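Local coordinates for CurD (Moorea producens 3L, PDB 5KP7), which probably acts as a hydroxymethylglutaryl-CoA synthase-like acyltransferase of the thiolase superfamily and binds 4'-phosphopantetheine, at residues A[26-35]-A[197-208]; A[97-107]-A[159-169]. The protein carries 3 engineered substitutions. One frame throughout, in Å; residues are numbered along the deposited sequence.

Contact 1: A[26-35]-A[197-208]; sequences QQVGIEALSV and VALLVSDTPHIF
Glu31 and Ser202 share the main side-chain hydrogen bond: Ser202 OG donates to Glu31 OE1 over 2.6 Å, on the anti lone pair of the carboxylate oxygen. The Glu31 chain is fully extended (chi1 173°, chi2 176°) and lies alongside Leu200, whose CD2 is 3.6 Å from Glu31 OE2. Ser202 OG also accepts from Thr204 N, which makes an ST turn where the strand ends. Lys161 adds a salt bridge to Glu31 OE1. With an alanine here, Lys161 would probably lose its charged mate and Ser202 OG its acceptor.

The backbones pair antiparallel. Ala32 and Ser34 pair with Leu200 and Ala198; Leu200 N gives a 2.9 Å bond to Ala32 O. Each pairing of the strand has a classic beta bulge. Glu31 and Ala32 both face Leu200, and Glu31 N reaches Leu200 O at 2.8 Å while the bond from Ala32 N to the same oxygen is weak. On the other edge, toward strand 208-219, Ile207 and Phe208 both face Ile30, whose O accepts from both their N atoms. Gly29 CA sits 3.3 Å from Phe208 O, where a side chain would clash.

Apolar contacts line the Leu33 and Leu199 face. Leu33 and Leu199 run side by side, with Leu33 CG 3.7 Å from Leu199 CD2. Ile30 CD1 reaches Leu199 CD1 at 3.9 Å.

Strand 29-36 thus lies between strands 195-202 and 208-219 in the central sheet of this thiolase-like fold. Helix 325-336 covers Ile30, Leu33, Val197 and Leu199. Helix 75-89 covers Ala32, Ser34 and Ala198.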
loop_
_atom_site.group_PDB
_atom_site.type_symbol
_atom_site.label_atom_id
_atom_site.label_comp_id
_atom_site.label_asym_id
_atom_site.label_seq_id
_atom_site.Cartn_x
_atom_site.Cartn_y
_atom_site.Cartn_z
ATOM N N GLN A 26 -14.027 -22.409 13.576
ATOM C CA GLN A 26 -14.412 -22.308 12.133
ATOM C C GLN A 26 -13.187 -21.868 11.321
ATOM O O GLN A 26 -12.439 -20.975 11.734
ATOM C CB GLN A 26 -15.615 -21.357 11.973
ATOM C CG GLN A 26 -15.956 -20.870 10.559
ATOM C CD GLN A 26 -16.714 -21.874 9.700
ATOM O OE1 GLN A 26 -17.802 -22.332 10.071
ATOM N NE2 GLN A 26 -16.165 -22.194 8.532
ATOM N N GLN A 27 -12.982 -22.519 10.180
ATOM C CA GLN A 27 -11.887 -22.190 9.281
ATOM C C GLN A 27 -12.333 -21.104 8.298
ATOM O O GLN A 27 -13.425 -21.194 7.715
ATOM C CB GLN A 27 -11.496 -23.410 8.455
ATOM C CG GLN A 27 -10.742 -24.468 9.219
ATOM C CD GLN A 27 -10.100 -25.457 8.270
ATOM O OE1 GLN A 27 -10.440 -26.627 8.274
ATOM N NE2 GLN A 27 -9.186 -24.978 7.433
ATOM N N VAL A 28 -11.480 -20.110 8.090
ATOM C CA VAL A 28 -11.803 -19.031 7.164
ATOM C C VAL A 28 -10.512 -18.375 6.710
ATOM O O VAL A 28 -9.527 -18.358 7.431
ATOM C CB VAL A 28 -12.752 -17.992 7.819
ATOM C CG1 VAL A 28 -12.106 -17.300 9.007
ATOM C CG2 VAL A 28 -13.256 -16.948 6.813
ATOM N N GLY A 29 -10.547 -17.837 5.505
ATOM C CA GLY A 29 -9.478 -16.979 5.013
ATOM C C GLY A 29 -9.397 -16.930 3.513
ATOM O O GLY A 29 -10.428 -17.057 2.816
ATOM N N ILE A 30 -8.175 -16.761 3.012
ATOM C CA ILE A 30 -7.969 -16.532 1.600
ATOM C C ILE A 30 -7.782 -17.877 0.927
ATOM O O ILE A 30 -6.797 -18.561 1.196
ATOM C CB ILE A 30 -6.747 -15.607 1.335
ATOM C CG1 ILE A 30 -6.974 -14.240 2.003
ATOM C CG2 ILE A 30 -6.544 -15.431 -0.153
ATOM C CD1 ILE A 30 -5.738 -13.348 2.045
ATOM N N GLU A 31 -8.742 -18.234 0.065
ATOM C CA GLU A 31 -8.695 -19.453 -0.758
ATOM C C GLU A 31 -7.806 -19.291 -1.978
ATOM O O GLU A 31 -7.136 -20.230 -2.394
ATOM C CB GLU A 31 -10.135 -19.831 -1.198
ATOM C CG GLU A 31 -10.219 -20.978 -2.182
ATOM C CD GLU A 31 -11.621 -21.426 -2.550
ATOM O OE1 GLU A 31 -12.555 -21.292 -1.725
ATOM O OE2 GLU A 31 -11.772 -21.960 -3.682
ATOM N N ALA A 32 -7.794 -18.096 -2.556
ATOM C CA ALA A 32 -6.977 -17.806 -3.729
ATOM C C ALA A 32 -6.635 -16.333 -3.773
ATOM O O ALA A 32 -7.402 -15.498 -3.287
ATOM C CB ALA A 32 -7.710 -18.228 -4.998
ATOM N N LEU A 33 -5.441 -16.032 -4.295
ATOM C CA LEU A 33 -4.963 -14.655 -4.367
ATOM C C LEU A 33 -4.296 -14.481 -5.723
ATOM O O LEU A 33 -3.430 -15.288 -6.110
ATOM C CB LEU A 33 -3.930 -14.401 -3.246
ATOM C CG LEU A 33 -3.331 -12.983 -3.081
ATOM C CD1 LEU A 33 -2.740 -12.822 -1.699
ATOM C CD2 LEU A 33 -2.260 -12.661 -4.098
ATOM N N SER A 34 -4.631 -13.397 -6.404
ATOM C CA SER A 34 -4.045 -13.111 -7.701
ATOM C C SER A 34 -3.762 -11.616 -7.806
ATOM O O SER A 34 -4.432 -10.801 -7.150
ATOM C CB SER A 34 -4.960 -13.634 -8.800
ATOM O OG SER A 34 -4.474 -13.278 -10.073
ATOM N N VAL A 35 -2.736 -11.271 -8.582
ATOM C CA VAL A 35 -2.213 -9.891 -8.644
ATOM C C VAL A 35 -2.203 -9.416 -10.098
ATOM O O VAL A 35 -1.902 -10.216 -10.991
ATOM C CB VAL A 35 -0.752 -9.881 -8.131
ATOM C CG1 VAL A 35 -0.057 -8.542 -8.398
ATOM C CG2 VAL A 35 -0.712 -10.256 -6.664
ATOM N N VAL A 197 -5.119 -6.358 -6.427
ATOM C CA VAL A 197 -4.991 -7.676 -5.841
ATOM C C VAL A 197 -6.374 -8.210 -5.542
ATOM O O VAL A 197 -7.180 -7.555 -4.855
ATOM C CB VAL A 197 -4.078 -7.722 -4.569
ATOM C CG1 VAL A 197 -3.965 -9.161 -4.061
ATOM C CG2 VAL A 197 -2.704 -7.147 -4.857
ATOM N N ALA A 198 -6.644 -9.414 -6.049
ATOM C CA ALA A 198 -7.928 -10.092 -5.843
ATOM C C ALA A 198 -7.802 -11.230 -4.872
ATOM O O ALA A 198 -6.855 -12.036 -4.973
ATOM C CB ALA A 198 -8.454 -10.620 -7.163
ATOM N N LEU A 199 -8.746 -11.289 -3.933
ATOM C CA LEU A 199 -8.815 -12.348 -2.920
ATOM C C LEU A 199 -10.131 -13.087 -3.019
ATOM O O LEU A 199 -11.209 -12.454 -3.013
ATOM C CB LEU A 199 -8.730 -11.782 -1.496
ATOM C CG LEU A 199 -7.579 -10.840 -1.166
ATOM C CD1 LEU A 199 -7.634 -10.406 0.294
ATOM C CD2 LEU A 199 -6.257 -11.463 -1.493
ATOM N N LEU A 200 -10.078 -14.415 -3.083
ATOM C CA LEU A 200 -11.267 -15.231 -2.917
ATOM C C LEU A 200 -11.284 -15.676 -1.482
ATOM O O LEU A 200 -10.315 -16.244 -1.023
ATOM C CB LEU A 200 -11.231 -16.420 -3.875
ATOM C CG LEU A 200 -12.440 -17.363 -3.931
ATOM C CD1 LEU A 200 -13.660 -16.606 -4.412
ATOM C CD2 LEU A 200 -12.170 -18.596 -4.761
ATOM N N VAL A 201 -12.376 -15.394 -0.771
ATOM C CA VAL A 201 -12.484 -15.673 0.643
ATOM C C VAL A 201 -13.561 -16.752 0.876
ATOM O O VAL A 201 -14.667 -16.662 0.331
ATOM C CB VAL A 201 -12.824 -14.385 1.432
ATOM C CG1 VAL A 201 -13.034 -14.672 2.914
ATOM C CG2 VAL A 201 -11.726 -13.349 1.188
ATOM N N SER A 202 -13.240 -17.747 1.711
ATOM C CA SER A 202 -14.119 -18.881 1.920
ATOM C C SER A 202 -13.736 -19.659 3.187
ATOM O O SER A 202 -12.809 -19.271 3.908
ATOM C CB SER A 202 -14.016 -19.831 0.718
ATOM O OG SER A 202 -12.834 -20.624 0.808
ATOM N N ASP A 203 -14.463 -20.746 3.423
ATOM C CA ASP A 203 -14.182 -21.666 4.514
ATOM C C ASP A 203 -13.135 -22.737 4.166
ATOM O O ASP A 203 -12.922 -23.626 4.958
ATOM C CB ASP A 203 -15.474 -22.300 5.038
ATOM C CG ASP A 203 -16.135 -23.233 4.037
ATOM O OD1 ASP A 203 -15.663 -23.373 2.887
ATOM O OD2 ASP A 203 -17.162 -23.839 4.418
ATOM N N THR A 204 -12.528 -22.672 2.979
ATOM C CA THR A 204 -11.348 -23.500 2.659
ATOM C C THR A 204 -10.171 -22.591 2.260
ATOM O O THR A 204 -9.878 -22.415 1.076
ATOM C CB THR A 204 -11.653 -24.532 1.558
ATOM O OG1 THR A 204 -12.097 -23.855 0.377
ATOM C CG2 THR A 204 -12.726 -25.508 2.033
ATOM N N PRO A 205 -9.495 -22.011 3.256
ATOM C CA PRO A 205 -8.448 -21.000 2.997
ATOM C C PRO A 205 -7.130 -21.621 2.586
ATOM O O PRO A 205 -6.214 -21.722 3.398
ATOM C CB PRO A 205 -8.326 -20.293 4.350
ATOM C CG PRO A 205 -8.683 -21.325 5.332
ATOM C CD PRO A 205 -9.801 -22.098 4.695
ATOM N N HIS A 206 -7.042 -22.030 1.328
ATOM C CA HIS A 206 -5.856 -22.703 0.816
ATOM C C HIS A 206 -4.577 -21.884 0.888
ATOM O O HIS A 206 -3.503 -22.484 0.951
ATOM C CB HIS A 206 -6.031 -23.141 -0.636
ATOM C CG HIS A 206 -7.210 -24.039 -0.863
ATOM N ND1 HIS A 206 -7.529 -25.080 -0.017
ATOM C CD2 HIS A 206 -8.125 -24.072 -1.856
ATOM C CE1 HIS A 206 -8.610 -25.695 -0.462
ATOM N NE2 HIS A 206 -8.996 -25.098 -1.572
ATOM N N ILE A 207 -4.682 -20.558 0.839
ATOM C CA ILE A 207 -3.499 -19.672 0.851
ATOM C C ILE A 207 -3.196 -19.085 2.234
ATOM O O ILE A 207 -2.046 -19.158 2.694
ATOM C CB ILE A 207 -3.638 -18.521 -0.156
ATOM C CG1 ILE A 207 -3.887 -19.035 -1.582
ATOM C CG2 ILE A 207 -2.426 -17.585 -0.117
ATOM C CD1 ILE A 207 -2.824 -19.949 -2.122
ATOM N N PHE A 208 -4.203 -18.504 2.899
ATOM C CA PHE A 208 -3.981 -17.766 4.147
ATOM C C PHE A 208 -5.094 -18.059 5.112
ATOM O O PHE A 208 -6.225 -17.614 4.906
ATOM C CB PHE A 208 -3.884 -16.253 3.856
ATOM C CG PHE A 208 -3.377 -15.385 5.002
ATOM C CD1 PHE A 208 -2.108 -15.577 5.558
ATOM C CD2 PHE A 208 -4.141 -14.313 5.487
ATOM C CE1 PHE A 208 -1.621 -14.725 6.553
ATOM C CE2 PHE A 208 -3.651 -13.465 6.485
ATOM C CZ PHE A 208 -2.383 -13.678 7.014
HETATM O O HOH W 1 -17.540 -24.373 7.197
#

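Contact 2: A[97-107]-A[159-169]; sequences RIEMVITCSES and GAKALVIATDI
Asp168 OD1 is gripped by two donors from the chain after strand 98-104. Glu106 N reaches it at 2.7 Å on the syn lone pair. Ser107 OG donates to Asp168 OD1 on the anti lone pair, also at 2.7 Å. Ser107 OG in turn accepts from Ile169 N. Ser105 OG accepts from Ser107 N, forming an ST turn that shapes this loop. With CG anti to the carbonyl carbon (chi1 -84°), the Asp168 carboxylate swings toward the loop. Its OD2 is bound by Gly323 N, and a water sits 2.7 Å from Asp168 OD2 and near Glu106 OE1. The two carboxylates stand almost perpendicular, and Arg227 forms a salt bridge with Glu106.

Behind this end the strands run parallel, 21° apart. Their bonds alternate, as in Leu163 N to Met100 O (2.8 Å) and Ile102 N to Leu163 O (3.0 Å).

Side chains meet on both faces. Cys104 SG touches Val164 CG1 at 3.9 Å. The Met100 chain bends at chi3, and Met100 CE touches Ala162 CB at the same distance. On the other face Ile98 CG2 meets Leu163 CB, and the methyls of Thr103 and Thr167 touch.

The loop end lies about 8 Å from bound 4'-phosphopantetheine, measured from the Glu106 side chain. Helix 140-154 packs on Ile102, Cys104, Ala162 and Val164. Helices 75-89 and 115-123 cover the other face, and strand 130-134 pairs with strand 98-104.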
loop_
_atom_site.group_PDB
_atom_site.type_symbol
_atom_site.label_atom_id
_atom_site.label_comp_id
_atom_site.label_asym_id
_atom_site.label_seq_id
_atom_site.Cartn_x
_atom_site.Cartn_y
_atom_site.Cartn_z
ATOM N N ARG A 97 -20.919 -20.033 -6.429
ATOM C CA ARG A 97 -20.921 -19.801 -4.999
ATOM C C ARG A 97 -20.431 -18.397 -4.581
ATOM O O ARG A 97 -20.623 -18.040 -3.435
ATOM C CB ARG A 97 -20.124 -20.874 -4.248
ATOM C CG ARG A 97 -20.830 -22.234 -4.210
ATOM C CD ARG A 97 -19.955 -23.312 -3.605
ATOM N NE ARG A 97 -20.693 -24.583 -3.517
ATOM C CZ ARG A 97 -20.491 -25.680 -4.256
ATOM N NH1 ARG A 97 -19.524 -25.763 -5.172
ATOM N NH2 ARG A 97 -21.270 -26.746 -4.060
ATOM N N ILE A 98 -19.827 -17.637 -5.483
ATOM C CA ILE A 98 -19.423 -16.259 -5.153
ATOM C C ILE A 98 -20.712 -15.414 -5.065
ATOM O O ILE A 98 -21.384 -15.196 -6.073
ATOM C CB ILE A 98 -18.435 -15.664 -6.165
ATOM C CG1 ILE A 98 -17.137 -16.489 -6.177
ATOM C CG2 ILE A 98 -18.177 -14.199 -5.826
ATOM C CD1 ILE A 98 -16.217 -16.206 -7.358
ATOM N N GLU A 99 -21.065 -14.998 -3.852
ATOM C CA GLU A 99 -22.280 -14.224 -3.626
ATOM C C GLU A 99 -22.034 -12.830 -3.037
ATOM O O GLU A 99 -22.976 -12.172 -2.627
ATOM C CB GLU A 99 -23.239 -15.006 -2.729
ATOM C CG GLU A 99 -23.663 -16.325 -3.391
ATOM C CD GLU A 99 -24.956 -16.897 -2.877
ATOM O OE1 GLU A 99 -25.498 -16.414 -1.856
ATOM O OE2 GLU A 99 -25.426 -17.892 -3.509
ATOM N N MET A 100 -20.782 -12.393 -2.996
ATOM C CA MET A 100 -20.462 -11.023 -2.628
ATOM C C MET A 100 -19.215 -10.606 -3.379
ATOM O O MET A 100 -18.235 -11.379 -3.409
ATOM C CB MET A 100 -20.254 -10.891 -1.119
ATOM C CG MET A 100 -20.014 -9.450 -0.684
ATOM S SD MET A 100 -20.134 -9.156 1.097
ATOM C CE MET A 100 -18.792 -10.038 1.725
ATOM N N VAL A 101 -19.265 -9.422 -3.990
ATOM C CA VAL A 101 -18.108 -8.804 -4.636
ATOM C C VAL A 101 -17.921 -7.431 -3.982
ATOM O O VAL A 101 -18.821 -6.589 -4.047
ATOM C CB VAL A 101 -18.323 -8.637 -6.149
ATOM C CG1 VAL A 101 -17.176 -7.870 -6.765
ATOM C CG2 VAL A 101 -18.466 -9.978 -6.841
ATOM N N ILE A 102 -16.790 -7.248 -3.306
ATOM C CA ILE A 102 -16.442 -5.976 -2.682
ATOM C C ILE A 102 -15.249 -5.405 -3.412
ATOM O O ILE A 102 -14.167 -6.029 -3.457
ATOM C CB ILE A 102 -16.087 -6.103 -1.194
ATOM C CG1 ILE A 102 -17.214 -6.826 -0.431
ATOM C CG2 ILE A 102 -15.853 -4.714 -0.633
ATOM C CD1 ILE A 102 -16.972 -6.942 1.067
ATOM N N THR A 103 -15.416 -4.230 -4.017
ATOM C CA THR A 103 -14.298 -3.517 -4.619
ATOM C C THR A 103 -13.809 -2.490 -3.624
ATOM O O THR A 103 -14.607 -1.728 -3.074
ATOM C CB THR A 103 -14.721 -2.867 -5.940
ATOM O OG1 THR A 103 -15.190 -3.893 -6.822
ATOM C CG2 THR A 103 -13.546 -2.192 -6.591
ATOM N N CYS A 104 -12.517 -2.461 -3.379
ATOM C CA CYS A 104 -11.898 -1.602 -2.357
ATOM C C CYS A 104 -11.002 -0.648 -3.075
ATOM O O CYS A 104 -10.057 -1.076 -3.778
ATOM C CB CYS A 104 -11.111 -2.467 -1.373
ATOM S SG CYS A 104 -12.153 -3.722 -0.567
ATOM N N SER A 105 -11.285 0.641 -2.993
ATOM C CA SER A 105 -10.602 1.588 -3.878
ATOM C C SER A 105 -10.707 3.021 -3.338
ATOM O O SER A 105 -11.672 3.333 -2.620
ATOM C CB SER A 105 -11.196 1.505 -5.308
ATOM O OG SER A 105 -10.419 2.262 -6.226
ATOM N N GLU A 106 -9.749 3.845 -3.729
ATOM C CA GLU A 106 -9.829 5.299 -3.597
ATOM C C GLU A 106 -9.731 5.964 -4.973
ATOM O O GLU A 106 -9.464 7.170 -5.070
ATOM C CB GLU A 106 -8.828 5.844 -2.582
ATOM C CG GLU A 106 -7.374 5.483 -2.856
ATOM C CD GLU A 106 -6.539 5.568 -1.584
ATOM O OE1 GLU A 106 -6.456 4.573 -0.838
ATOM O OE2 GLU A 106 -5.979 6.630 -1.339
ATOM N N SER A 107 -10.015 5.182 -6.023
ATOM C CA SER A 107 -9.912 5.590 -7.426
ATOM C C SER A 107 -11.241 5.374 -8.113
ATOM O O SER A 107 -11.294 4.980 -9.317
ATOM C CB SER A 107 -8.797 4.752 -8.144
ATOM O OG SER A 107 -7.570 4.849 -7.501
ATOM N N GLY A 159 -21.238 -22.271 2.441
ATOM C CA GLY A 159 -20.755 -22.525 1.091
ATOM C C GLY A 159 -20.539 -21.277 0.242
ATOM O O GLY A 159 -19.834 -21.342 -0.773
ATOM N N ALA A 160 -21.126 -20.136 0.621
ATOM C CA ALA A 160 -20.917 -18.926 -0.165
ATOM C C ALA A 160 -19.479 -18.474 -0.040
ATOM O O ALA A 160 -18.864 -18.624 1.011
ATOM C CB ALA A 160 -21.836 -17.810 0.289
ATOM N N LYS A 161 -18.951 -17.933 -1.125
ATOM C CA LYS A 161 -17.632 -17.318 -1.161
ATOM C C LYS A 161 -17.792 -15.827 -1.390
ATOM O O LYS A 161 -18.843 -15.357 -1.865
ATOM C CB LYS A 161 -16.812 -17.915 -2.303
ATOM C CG LYS A 161 -16.622 -19.445 -2.205
ATOM C CD LYS A 161 -15.719 -19.954 -3.324
ATOM C CE LYS A 161 -15.729 -21.485 -3.441
ATOM N NZ LYS A 161 -15.172 -22.217 -2.267
ATOM N N ALA A 162 -16.744 -15.082 -1.092
ATOM C CA ALA A 162 -16.711 -13.654 -1.385
ATOM C C ALA A 162 -15.500 -13.357 -2.220
ATOM O O ALA A 162 -14.442 -13.958 -2.020
ATOM C CB ALA A 162 -16.699 -12.811 -0.094
ATOM N N LEU A 163 -15.621 -12.397 -3.127
ATOM C CA LEU A 163 -14.489 -11.938 -3.907
ATOM C C LEU A 163 -14.205 -10.491 -3.517
ATOM O O LEU A 163 -15.075 -9.633 -3.670
ATOM C CB LEU A 163 -14.799 -12.032 -5.403
ATOM C CG LEU A 163 -13.734 -11.614 -6.404
ATOM C CD1 LEU A 163 -12.529 -12.523 -6.323
ATOM C CD2 LEU A 163 -14.320 -11.591 -7.821
ATOM N N VAL A 164 -13.009 -10.251 -2.999
ATOM C CA VAL A 164 -12.604 -8.919 -2.548
ATOM C C VAL A 164 -11.472 -8.471 -3.453
ATOM O O VAL A 164 -10.453 -9.171 -3.556
ATOM C CB VAL A 164 -12.120 -8.941 -1.082
ATOM C CG1 VAL A 164 -11.627 -7.557 -0.673
ATOM C CG2 VAL A 164 -13.225 -9.430 -0.142
ATOM N N ILE A 165 -11.646 -7.336 -4.132
ATOM C CA ILE A 165 -10.603 -6.846 -5.029
ATOM C C ILE A 165 -10.250 -5.440 -4.642
ATOM O O ILE A 165 -11.093 -4.532 -4.673
ATOM C CB ILE A 165 -10.988 -6.871 -6.528
ATOM C CG1 ILE A 165 -11.578 -8.225 -6.926
ATOM C CG2 ILE A 165 -9.775 -6.529 -7.390
ATOM C CD1 ILE A 165 -12.181 -8.226 -8.318
ATOM N N ALA A 166 -8.991 -5.256 -4.256
ATOM C CA ALA A 166 -8.435 -3.943 -3.979
ATOM C C ALA A 166 -7.761 -3.471 -5.270
ATOM O O ALA A 166 -6.913 -4.173 -5.830
ATOM C CB ALA A 166 -7.434 -3.976 -2.825
ATOM N N THR A 167 -8.205 -2.335 -5.779
ATOM C CA THR A 167 -7.733 -1.801 -7.060
ATOM C C THR A 167 -7.558 -0.307 -6.990
ATOM O O THR A 167 -8.443 0.397 -6.488
ATOM C CB THR A 167 -8.690 -2.190 -8.228
ATOM O OG1 THR A 167 -8.167 -1.676 -9.434
ATOM C CG2 THR A 167 -10.102 -1.680 -7.995
ATOM N N ASP A 168 -6.414 0.194 -7.444
ATOM C CA ASP A 168 -6.142 1.641 -7.427
ATOM C C ASP A 168 -5.140 2.008 -8.531
ATOM O O ASP A 168 -4.255 1.208 -8.861
ATOM C CB ASP A 168 -5.639 2.109 -6.050
ATOM C CG ASP A 168 -6.777 2.400 -5.055
ATOM O OD1 ASP A 168 -7.639 3.243 -5.342
ATOM O OD2 ASP A 168 -6.785 1.782 -3.974
ATOM N N ILE A 169 -5.328 3.196 -9.107
ATOM C CA ILE A 169 -4.401 3.762 -10.079
ATOM C C ILE A 169 -4.072 5.159 -9.627
ATOM O O ILE A 169 -4.806 5.749 -8.857
ATOM C CB ILE A 169 -5.027 3.779 -11.471
ATOM C CG1 ILE A 169 -5.238 2.324 -11.892
ATOM C CG2 ILE A 169 -4.187 4.552 -12.478
ATOM C CD1 ILE A 169 -5.902 2.183 -13.173
HETATM O O HOH W 2 -7.231 -0.711 -3.218
HETATM O O HOH W 3 -7.884 2.196 -1.528
#

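Both contacts are largely buried and belong to the same mixed sheet. They join where strands 161-168 and 195-202 run side by side: Leu199 N probably bonds to Val164 O, and Val201 N to Ala162 O. Contact 2 is nested in the chain loop that contact 1 closes. Its pairing is parallel, and regular from Val101 on. Its polar cluster gathers at the C-terminal strand ends, toward the pantetheine. Contact 1 is antiparallel and bulged, and its polar cluster lies at the end of strand 195-202. A side chain of contact 2, Lys161, completes that cluster. Helix 75-89 packs on both contacts, whereas helix 325-336 covers contact 1.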